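Local coordinates for protein PUF4 (Saccharomyces cerevisiae, PDB 3BWT) that binds mRNA through its Pumilio homology domain, the part described here, and is linked to transcription regulation, at residues E74-L79 and E105-D110; R235-S240 and L264-N269. One frame throughout, in Å; residues are numbered along the deposited sequence.

Contact 1: E74-L79 and E105-D110; sequences EQRIVL and ECIKTD
Arg76 reaches from helix 73-83 across the turn that follows helix 96-106 and lays one face of its guanidinium over the carbonyl of Cys106. Its CG is anti to the backbone N (chi1 -168°) and the chain bends at chi3 (64°), carrying the head along the turn. Arg76 NE lies 3.4 Å from Cys106 O, but the angle is poor and no hydrogen bond results; the oxygen sits above the guanidinium plane, offset toward its rim. Arg76 CD packs on Cys106 CB at 3.9 Å. The Lys108 chain crosses that of Arg76 at about a right angle, and its CE is 3.1 Å from Arg76 NH2. Lys108 NZ comes within 3.6 Å of Arg76 NH1, so two like charges meet, a cost probably eased by Glu112, salt-bridged to Arg76 NE. The bonds from NE to Glu112 and from NH2 to Thr73 OG1 would limit the head's rotation, and Glu112 OE1 separately accepts from Lys108 N. Beside the turn, Ile77 CD1 lies 4.4 Å from Thr109 OG1, whose polar partner is Glu112 OE1. Thr109 N-caps helix 110-120, so the contact joins helix 73-83 of Pumilio repeat 2 to the turn between two helices of repeat 3.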
loop_
_atom_site.group_PDB
_atom_site.type_symbol
_atom_site.label_atom_id
_atom_site.label_comp_id
_atom_site.label_asym_id
_atom_site.label_seq_id
_atom_site.Cartn_x
_atom_site.Cartn_y
_atom_site.Cartn_z
ATOM N N GLU A 74 -15.893 -18.855 -20.955
ATOM C CA GLU A 74 -16.354 -20.138 -20.465
ATOM C C GLU A 74 -15.196 -20.850 -19.780
ATOM O O GLU A 74 -15.330 -21.354 -18.664
ATOM C CB GLU A 74 -16.920 -20.998 -21.599
ATOM C CG GLU A 74 -18.296 -20.555 -22.103
ATOM C CD GLU A 74 -18.254 -19.210 -22.819
ATOM O OE1 GLU A 74 -17.460 -19.068 -23.778
ATOM O OE2 GLU A 74 -19.015 -18.294 -22.427
ATOM N N GLN A 75 -14.054 -20.884 -20.455
ATOM C CA GLN A 75 -12.898 -21.592 -19.932
ATOM C C GLN A 75 -12.378 -20.909 -18.676
ATOM O O GLN A 75 -12.075 -21.566 -17.678
ATOM C CB GLN A 75 -11.814 -21.668 -20.990
ATOM C CG GLN A 75 -12.119 -22.631 -22.104
ATOM C CD GLN A 75 -11.308 -22.351 -23.350
ATOM O OE1 GLN A 75 -10.980 -21.198 -23.643
ATOM N NE2 GLN A 75 -10.987 -23.400 -24.095
ATOM N N ARG A 76 -12.295 -19.586 -18.725
ATOM C CA ARG A 76 -11.826 -18.823 -17.587
ATOM C C ARG A 76 -12.651 -19.126 -16.347
ATOM O O ARG A 76 -12.107 -19.254 -15.244
ATOM C CB ARG A 76 -11.864 -17.327 -17.879
ATOM C CG ARG A 76 -11.122 -16.504 -16.842
ATOM C CD ARG A 76 -10.969 -15.050 -17.259
ATOM N NE ARG A 76 -12.266 -14.394 -17.355
ATOM C CZ ARG A 76 -12.832 -14.024 -18.496
ATOM N NH1 ARG A 76 -12.197 -14.226 -19.644
ATOM N NH2 ARG A 76 -14.026 -13.445 -18.484
ATOM N N ILE A 77 -13.961 -19.241 -16.523
ATOM C CA ILE A 77 -14.849 -19.518 -15.399
ATOM C C ILE A 77 -14.589 -20.892 -14.791
ATOM O O ILE A 77 -14.782 -21.095 -13.587
ATOM C CB ILE A 77 -16.330 -19.359 -15.797
ATOM C CG1 ILE A 77 -16.573 -17.918 -16.247
ATOM C CG2 ILE A 77 -17.236 -19.676 -14.629
ATOM C CD1 ILE A 77 -17.861 -17.699 -16.977
ATOM N N VAL A 78 -14.134 -21.830 -15.618
ATOM C CA VAL A 78 -13.822 -23.165 -15.138
ATOM C C VAL A 78 -12.530 -23.135 -14.329
ATOM O O VAL A 78 -12.439 -23.747 -13.263
ATOM C CB VAL A 78 -13.697 -24.188 -16.292
ATOM C CG1 VAL A 78 -13.173 -25.530 -15.769
ATOM C CG2 VAL A 78 -15.029 -24.359 -16.998
ATOM N N LEU A 79 -11.530 -22.425 -14.842
ATOM C CA LEU A 79 -10.276 -22.278 -14.119
ATOM C C LEU A 79 -10.531 -21.619 -12.771
ATOM O O LEU A 79 -9.922 -21.995 -11.761
ATOM C CB LEU A 79 -9.260 -21.473 -14.927
ATOM C CG LEU A 79 -8.790 -22.138 -16.222
ATOM C CD1 LEU A 79 -7.579 -21.426 -16.820
ATOM C CD2 LEU A 79 -8.490 -23.609 -15.989
ATOM N N GLU A 105 -7.470 -9.713 -12.594
ATOM C CA GLU A 105 -7.384 -8.721 -13.654
ATOM C C GLU A 105 -8.183 -9.128 -14.875
ATOM O O GLU A 105 -8.666 -8.276 -15.627
ATOM C CB GLU A 105 -5.935 -8.516 -14.063
ATOM C CG GLU A 105 -5.174 -7.652 -13.101
ATOM C CD GLU A 105 -3.707 -7.610 -13.402
ATOM O OE1 GLU A 105 -3.271 -8.352 -14.313
ATOM O OE2 GLU A 105 -2.994 -6.837 -12.720
ATOM N N CYS A 106 -8.318 -10.436 -15.073
ATOM C CA CYS A 106 -8.900 -10.966 -16.300
ATOM C C CYS A 106 -10.413 -11.150 -16.274
ATOM O O CYS A 106 -11.038 -11.237 -17.325
ATOM C CB CYS A 106 -8.244 -12.292 -16.671
ATOM S SG CYS A 106 -6.651 -12.119 -17.443
ATOM N N ILE A 107 -11.004 -11.217 -15.088
ATOM C CA ILE A 107 -12.416 -11.556 -15.009
ATOM C C ILE A 107 -13.304 -10.451 -15.551
ATOM O O ILE A 107 -13.121 -9.280 -15.249
ATOM C CB ILE A 107 -12.861 -11.979 -13.590
ATOM C CG1 ILE A 107 -12.711 -10.826 -12.602
ATOM C CG2 ILE A 107 -12.081 -13.206 -13.139
ATOM C CD1 ILE A 107 -12.993 -11.232 -11.170
ATOM N N LYS A 108 -14.268 -10.850 -16.368
ATOM C CA LYS A 108 -15.177 -9.915 -16.991
ATOM C C LYS A 108 -16.575 -10.001 -16.366
ATOM O O LYS A 108 -17.207 -8.975 -16.125
ATOM C CB LYS A 108 -15.211 -10.149 -18.513
ATOM C CG LYS A 108 -13.887 -9.808 -19.232
ATOM C CD LYS A 108 -13.895 -10.162 -20.733
ATOM C CE LYS A 108 -13.815 -11.674 -20.970
ATOM N NZ LYS A 108 -13.374 -12.083 -22.349
ATOM N N THR A 109 -17.044 -11.216 -16.083
ATOM C CA THR A 109 -18.416 -11.423 -15.592
ATOM C C THR A 109 -18.572 -11.111 -14.109
ATOM O O THR A 109 -17.592 -10.934 -13.392
ATOM C CB THR A 109 -18.920 -12.880 -15.816
ATOM O OG1 THR A 109 -18.240 -13.771 -14.922
ATOM C CG2 THR A 109 -18.697 -13.335 -17.253
ATOM N N ASP A 110 -19.814 -11.065 -13.647
ATOM C CA ASP A 110 -20.081 -10.776 -12.247
ATOM C C ASP A 110 -20.211 -12.073 -11.466
ATOM O O ASP A 110 -20.055 -12.102 -10.246
ATOM C CB ASP A 110 -21.340 -9.925 -12.099
ATOM C CG ASP A 110 -21.125 -8.500 -12.559
ATOM O OD1 ASP A 110 -19.949 -8.118 -12.761
ATOM O OD2 ASP A 110 -22.129 -7.761 -12.694
#

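Contact 2: R235-S240 and L264-N269; sequences RAIELS and LEILNN
Segments 235-240 and 264-269 both belong to Pumilio repeat 7 of the all-helical PUM-HD, where the short helix 236-240 packs against helix 256-279, their local axes 10.0 Å apart and crossing at -107°. The backbones come nearest at Ala236 and Ile266, whose CA atoms are 6.3 Å apart, a spacing that the small alanine side chain allows.

The apolar contacts carry the interface. Ala236 CB points at the longer helix and meets two side chains there: Ile266 CG1 at 4.0 Å and the aliphatic part of Glu265, at CG, at 3.9 Å. Ile237 brings CD1 to 4.4 Å from Ile266 CG2, the branch lying anti to the backbone N of Ile266. Leu278, further along helix 256-279, touches Ile237, Ser240 and Ile266 and so extends this apolar surface.

The stronger side-chain bonds stay inside their own segments, and no hydrogen bond crosses between them. Arg235, the N-cap residue, forms a salt bridge from NH1 to Glu238 OE1, one turn on. Buried Ser240 turns its hydroxyl back to donate to Ala236 O, leaving OG 4.3 Å from Ile266 CD1.

Glu265 combines both kinds of interaction: its chain bends at chi2 (69°), with CG against Ala236 and the carboxylate turned to Asn269. An alanine here, lacking CG and the carboxylate, would probably loosen the packing on Ala236 and the hold on the Asn269 amide. That bond is nearly straight (165°), with Asn269 ND2 2.6 Å from Glu265 OE2, the donor approaching from above the carboxylate plane.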
loop_
_atom_site.group_PDB
_atom_site.type_symbol
_atom_site.label_atom_id
_atom_site.label_comp_id
_atom_site.label_asym_id
_atom_site.label_seq_id
_atom_site.Cartn_x
_atom_site.Cartn_y
_atom_site.Cartn_z
ATOM N N ARG A 235 0.166 17.848 21.102
ATOM C CA ARG A 235 1.300 17.023 21.484
ATOM C C ARG A 235 2.428 17.251 20.497
ATOM O O ARG A 235 3.346 16.434 20.377
ATOM C CB ARG A 235 0.898 15.545 21.534
ATOM C CG ARG A 235 -0.466 15.313 22.185
ATOM C CD ARG A 235 -0.581 13.959 22.879
ATOM N NE ARG A 235 -0.992 12.890 21.975
ATOM C CZ ARG A 235 -0.306 11.769 21.788
ATOM N NH1 ARG A 235 0.823 11.558 22.459
ATOM N NH2 ARG A 235 -0.755 10.849 20.940
ATOM N N ALA A 236 2.358 18.385 19.811
ATOM C CA ALA A 236 3.267 18.690 18.712
ATOM C C ALA A 236 4.727 18.398 19.048
ATOM O O ALA A 236 5.436 17.760 18.271
ATOM C CB ALA A 236 3.098 20.137 18.274
ATOM N N ILE A 237 5.172 18.873 20.205
ATOM C CA ILE A 237 6.550 18.653 20.626
ATOM C C ILE A 237 6.788 17.192 20.954
ATOM O O ILE A 237 7.764 16.600 20.500
ATOM C CB ILE A 237 6.909 19.469 21.883
ATOM C CG1 ILE A 237 6.779 20.971 21.612
ATOM C CG2 ILE A 237 8.321 19.117 22.335
ATOM C CD1 ILE A 237 7.855 21.524 20.689
ATOM N N GLU A 238 5.898 16.619 21.757
ATOM C CA GLU A 238 6.054 15.242 22.194
ATOM C C GLU A 238 6.209 14.297 20.998
ATOM O O GLU A 238 7.076 13.426 20.998
ATOM C CB GLU A 238 4.865 14.835 23.052
ATOM C CG GLU A 238 4.948 13.436 23.626
ATOM C CD GLU A 238 3.571 12.835 23.865
ATOM O OE1 GLU A 238 2.576 13.600 23.886
ATOM O OE2 GLU A 238 3.484 11.598 24.021
ATOM N N LEU A 239 5.377 14.492 19.977
ATOM C CA LEU A 239 5.413 13.675 18.777
ATOM C C LEU A 239 6.554 14.072 17.853
ATOM O O LEU A 239 6.978 13.285 17.004
ATOM C CB LEU A 239 4.096 13.798 18.022
ATOM C CG LEU A 239 2.844 13.399 18.800
ATOM C CD1 LEU A 239 1.586 13.845 18.069
ATOM C CD2 LEU A 239 2.820 11.897 19.053
ATOM N N SER A 240 7.045 15.296 18.002
ATOM C CA SER A 240 8.137 15.769 17.157
ATOM C C SER A 240 9.457 15.076 17.489
ATOM O O SER A 240 10.388 15.066 16.679
ATOM C CB SER A 240 8.305 17.285 17.266
ATOM O OG SER A 240 7.372 17.947 16.445
ATOM N N LEU A 264 2.659 27.132 14.790
ATOM C CA LEU A 264 2.221 27.972 15.893
ATOM C C LEU A 264 2.279 27.264 17.233
ATOM O O LEU A 264 2.747 27.833 18.221
ATOM C CB LEU A 264 0.796 28.452 15.650
ATOM C CG LEU A 264 0.668 29.875 15.129
ATOM C CD1 LEU A 264 -0.779 30.149 14.743
ATOM C CD2 LEU A 264 1.153 30.849 16.192
ATOM N N GLU A 265 1.778 26.035 17.268
ATOM C CA GLU A 265 1.807 25.231 18.483
ATOM C C GLU A 265 3.240 25.047 18.955
ATOM O O GLU A 265 3.562 25.255 20.128
ATOM C CB GLU A 265 1.177 23.864 18.227
ATOM C CG GLU A 265 0.890 23.087 19.494
ATOM C CD GLU A 265 -0.223 23.712 20.299
ATOM O OE1 GLU A 265 -0.936 24.570 19.741
ATOM O OE2 GLU A 265 -0.385 23.345 21.483
ATOM N N ILE A 266 4.099 24.652 18.025
ATOM C CA ILE A 266 5.523 24.516 18.303
ATOM C C ILE A 266 6.116 25.818 18.857
ATOM O O ILE A 266 6.894 25.794 19.811
ATOM C CB ILE A 266 6.286 24.031 17.043
ATOM C CG1 ILE A 266 5.904 22.575 16.743
ATOM C CG2 ILE A 266 7.786 24.191 17.211
ATOM C CD1 ILE A 266 6.449 22.038 15.450
ATOM N N LEU A 267 5.724 26.950 18.277
ATOM C CA LEU A 267 6.173 28.261 18.752
ATOM C C LEU A 267 5.636 28.637 20.126
ATOM O O LEU A 267 6.353 29.217 20.933
ATOM C CB LEU A 267 5.793 29.359 17.756
ATOM C CG LEU A 267 6.831 29.703 16.688
ATOM C CD1 LEU A 267 6.209 30.605 15.633
ATOM C CD2 LEU A 267 8.075 30.346 17.301
ATOM N N ASN A 268 4.374 28.323 20.385
ATOM C CA ASN A 268 3.714 28.797 21.598
ATOM C C ASN A 268 3.771 27.853 22.797
ATOM O O ASN A 268 4.239 28.241 23.870
ATOM C CB ASN A 268 2.277 29.188 21.291
ATOM C CG ASN A 268 2.193 30.409 20.392
ATOM O OD1 ASN A 268 3.010 31.328 20.489
ATOM N ND2 ASN A 268 1.199 30.425 19.511
ATOM N N ASN A 269 3.301 26.620 22.624
ATOM C CA ASN A 269 3.344 25.648 23.715
ATOM C C ASN A 269 4.679 24.895 23.811
ATOM O O ASN A 269 4.925 24.152 24.763
ATOM C CB ASN A 269 2.135 24.707 23.668
ATOM C CG ASN A 269 0.837 25.407 24.088
ATOM O OD1 ASN A 269 0.817 26.158 25.068
ATOM N ND2 ASN A 269 -0.247 25.170 23.343
#

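How the contacts relate
Contacts 1 and 2 lie in series along the chain and on opposite sides of its centre, their own centres 55 Å apart and their nearest atoms about 37 Å apart. They do not touch; helical repeats of the same PUM-HD lie between them along the chain. They sample two levels of its construction: contact 1 joins successive repeats, 2 and 3, whereas contact 2 lies inside repeat 7. Their chemistry also differs, with a charged head over a turn at the surface in one and a largely buried, mainly apolar contact between crossed helices in the other. Neither contact includes a bound ligand, and the geometry assigns neither a direct role in RNA recognition.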